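3-hydroxyadipyl-CoA dehydrogenase (Escherichia coli, PDB 3MOG) catalyses the NAD-dependent oxidation of (3S)-3-hydroxyadipyl-CoA to 3-oxoadipyl-CoA, a step in the breakdown of phenylacetate. Local coordinates at residues A224-G229 and R392-I397. Numbering follows the deposited sequence.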
loop_
_atom_site.group_PDB
_atom_site.type_symbol
_atom_site.label_atom_id
_atom_site.label_comp_id
_atom_site.label_asym_id
_atom_site.label_seq_id
_atom_site.Cartn_x
_atom_site.Cartn_y
_atom_site.Cartn_z
ATOM N N ALA C 224 6.166 -18.567 -25.772
ATOM C CA ALA C 224 5.160 -19.113 -24.840
ATOM C C ALA C 224 3.840 -19.502 -25.504
ATOM O O ALA C 224 3.000 -20.135 -24.888
ATOM C CB ALA C 224 4.905 -18.138 -23.689
ATOM N N GLY C 225 3.648 -19.091 -26.752
ATOM C CA GLY C 225 2.452 -19.450 -27.503
ATOM C C GLY C 225 1.227 -18.561 -27.318
ATOM O O GLY C 225 0.127 -18.961 -27.698
ATOM N N PHE C 226 1.392 -17.374 -26.726
ATOM C CA PHE C 226 0.285 -16.410 -26.626
ATOM C C PHE C 226 0.009 -15.869 -28.033
ATOM O O PHE C 226 0.939 -15.718 -28.805
ATOM C CB PHE C 226 0.649 -15.251 -25.691
ATOM C CG PHE C 226 0.682 -15.607 -24.219
ATOM C CD1 PHE C 226 -0.472 -15.596 -23.457
ATOM C CD2 PHE C 226 1.888 -15.909 -23.586
ATOM C CE1 PHE C 226 -0.434 -15.892 -22.075
ATOM C CE2 PHE C 226 1.937 -16.203 -22.225
ATOM C CZ PHE C 226 0.776 -16.199 -21.466
ATOM N N PRO C 227 -1.261 -15.604 -28.386
ATOM C CA PRO C 227 -1.546 -15.135 -29.755
ATOM C C PRO C 227 -0.975 -13.749 -30.076
ATOM O O PRO C 227 -0.599 -13.499 -31.219
ATOM C CB PRO C 227 -3.076 -15.110 -29.820
ATOM C CG PRO C 227 -3.535 -15.093 -28.396
ATOM C CD PRO C 227 -2.493 -15.834 -27.614
ATOM N N MET C 228 -0.903 -12.871 -29.075
ATOM C CA MET C 228 -0.271 -11.565 -29.246
ATOM C C MET C 228 0.571 -11.201 -28.022
ATOM O O MET C 228 0.187 -11.487 -26.891
ATOM C CB MET C 228 -1.327 -10.493 -29.511
ATOM C CG MET C 228 -0.756 -9.089 -29.727
ATOM S SD MET C 228 -1.744 -8.102 -30.853
ATOM C CE MET C 228 -1.583 -9.108 -32.342
ATOM N N GLY C 229 1.728 -10.594 -28.261
ATOM C CA GLY C 229 2.591 -10.096 -27.198
ATOM C C GLY C 229 1.887 -9.034 -26.375
ATOM O O GLY C 229 1.047 -8.298 -26.901
ATOM N N ARG C 392 8.734 -15.947 -16.009
ATOM C CA ARG C 392 8.362 -14.944 -15.005
ATOM C C ARG C 392 6.893 -14.533 -15.147
ATOM O O ARG C 392 6.172 -14.434 -14.140
ATOM C CB ARG C 392 9.293 -13.727 -15.117
ATOM C CG ARG C 392 8.973 -12.591 -14.172
ATOM C CD ARG C 392 10.190 -11.783 -13.898
ATOM N NE ARG C 392 9.868 -10.584 -13.122
ATOM C CZ ARG C 392 10.775 -9.759 -12.617
ATOM N NH1 ARG C 392 12.063 -10.032 -12.799
ATOM N NH2 ARG C 392 10.400 -8.669 -11.927
ATOM N N THR C 393 6.453 -14.346 -16.400
ATOM C CA THR C 393 5.088 -13.899 -16.719
ATOM C C THR C 393 4.060 -15.010 -16.492
ATOM O O THR C 393 2.968 -14.763 -15.956
ATOM C CB THR C 393 4.980 -13.397 -18.187
ATOM O OG1 THR C 393 5.874 -12.288 -18.387
ATOM C CG2 THR C 393 3.566 -12.957 -18.523
ATOM N N VAL C 394 4.406 -16.231 -16.901
ATOM C CA VAL C 394 3.457 -17.341 -16.805
ATOM C C VAL C 394 3.275 -17.763 -15.342
ATOM O O VAL C 394 2.150 -17.936 -14.907
ATOM C CB VAL C 394 3.822 -18.513 -17.739
ATOM C CG1 VAL C 394 2.865 -19.665 -17.537
ATOM C CG2 VAL C 394 3.794 -18.065 -19.223
ATOM N N ALA C 395 4.378 -17.858 -14.585
ATOM C CA ALA C 395 4.335 -18.040 -13.119
ATOM C C ALA C 395 3.398 -17.076 -12.407
ATOM O O ALA C 395 2.563 -17.500 -11.598
ATOM C CB ALA C 395 5.753 -17.962 -12.493
ATOM N N MET C 396 3.511 -15.788 -12.719
ATOM C CA MET C 396 2.639 -14.774 -12.089
ATOM C C MET C 396 1.171 -14.864 -12.514
ATOM O O MET C 396 0.289 -14.657 -11.686
ATOM C CB MET C 396 3.191 -13.378 -12.296
ATOM C CG MET C 396 4.430 -13.103 -11.440
ATOM S SD MET C 396 4.072 -12.845 -9.697
ATOM C CE MET C 396 3.383 -11.211 -9.879
ATOM N N ILE C 397 0.916 -15.196 -13.784
ATOM C CA ILE C 397 -0.442 -15.476 -14.265
ATOM C C ILE C 397 -1.061 -16.634 -13.462
ATOM O O ILE C 397 -2.198 -16.536 -12.981
ATOM C CB ILE C 397 -0.453 -15.824 -15.794
ATOM C CG1 ILE C 397 -0.188 -14.586 -16.642
ATOM C CG2 ILE C 397 -1.787 -16.419 -16.232
ATOM C CD1 ILE C 397 0.131 -14.896 -18.101
#
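With CG set opposite its own carbonyl carbon (chi1 -72°), Phe-226 sends its ring from the loop toward helix 390-406, where Ile-397, turned by the same kind of first torsion, reaches back with its CD1 methyl. An extended chi2 of 167° carries that methyl outward from the helix. The two side chains meet from opposite directions: Phe-226 CZ lies 3.7 Å from Ile-397 CD1, a methyl that approaches the ring obliquely. Val-394 works differently. Its CG2 methyl sits near the ring plane, at the edge, 4.0 Å from Phe-226 CE2. Both residues are beta-branched, but isoleucine carries one more carbon, whose CD1 reaches CZ, while valine meets the ring with a methyl directly on CB. Three residues apart, they lie on the same side of the helix, and both methyls meet the CZ end of the ring. This buried, wholly apolar contact joins the two 3-hydroxyacyl-CoA dehydrogenase C-terminal domains of the chain, for the loop between helices 213-223 and 230-237 belongs to the first and helix 390-406 to the second. Phenylalanine suits this buried place because its flat, apolar ring can meet aliphatic methyls of the helix as well as other rings: Tyr-425 meets it edge-to-face, and Tyr-198 packs against it with planes at about 30°. Trp-432 and Leu-436 touch Val-394. The backbone of Phe-226 is hydrogen-bonded with that of Leu-220. Just before it, Gly-225 leaves the helix with a positive phi; glycine suits this spot, since at these backbone angles a beta carbon would be jammed against the carbonyl oxygen of Ala-224.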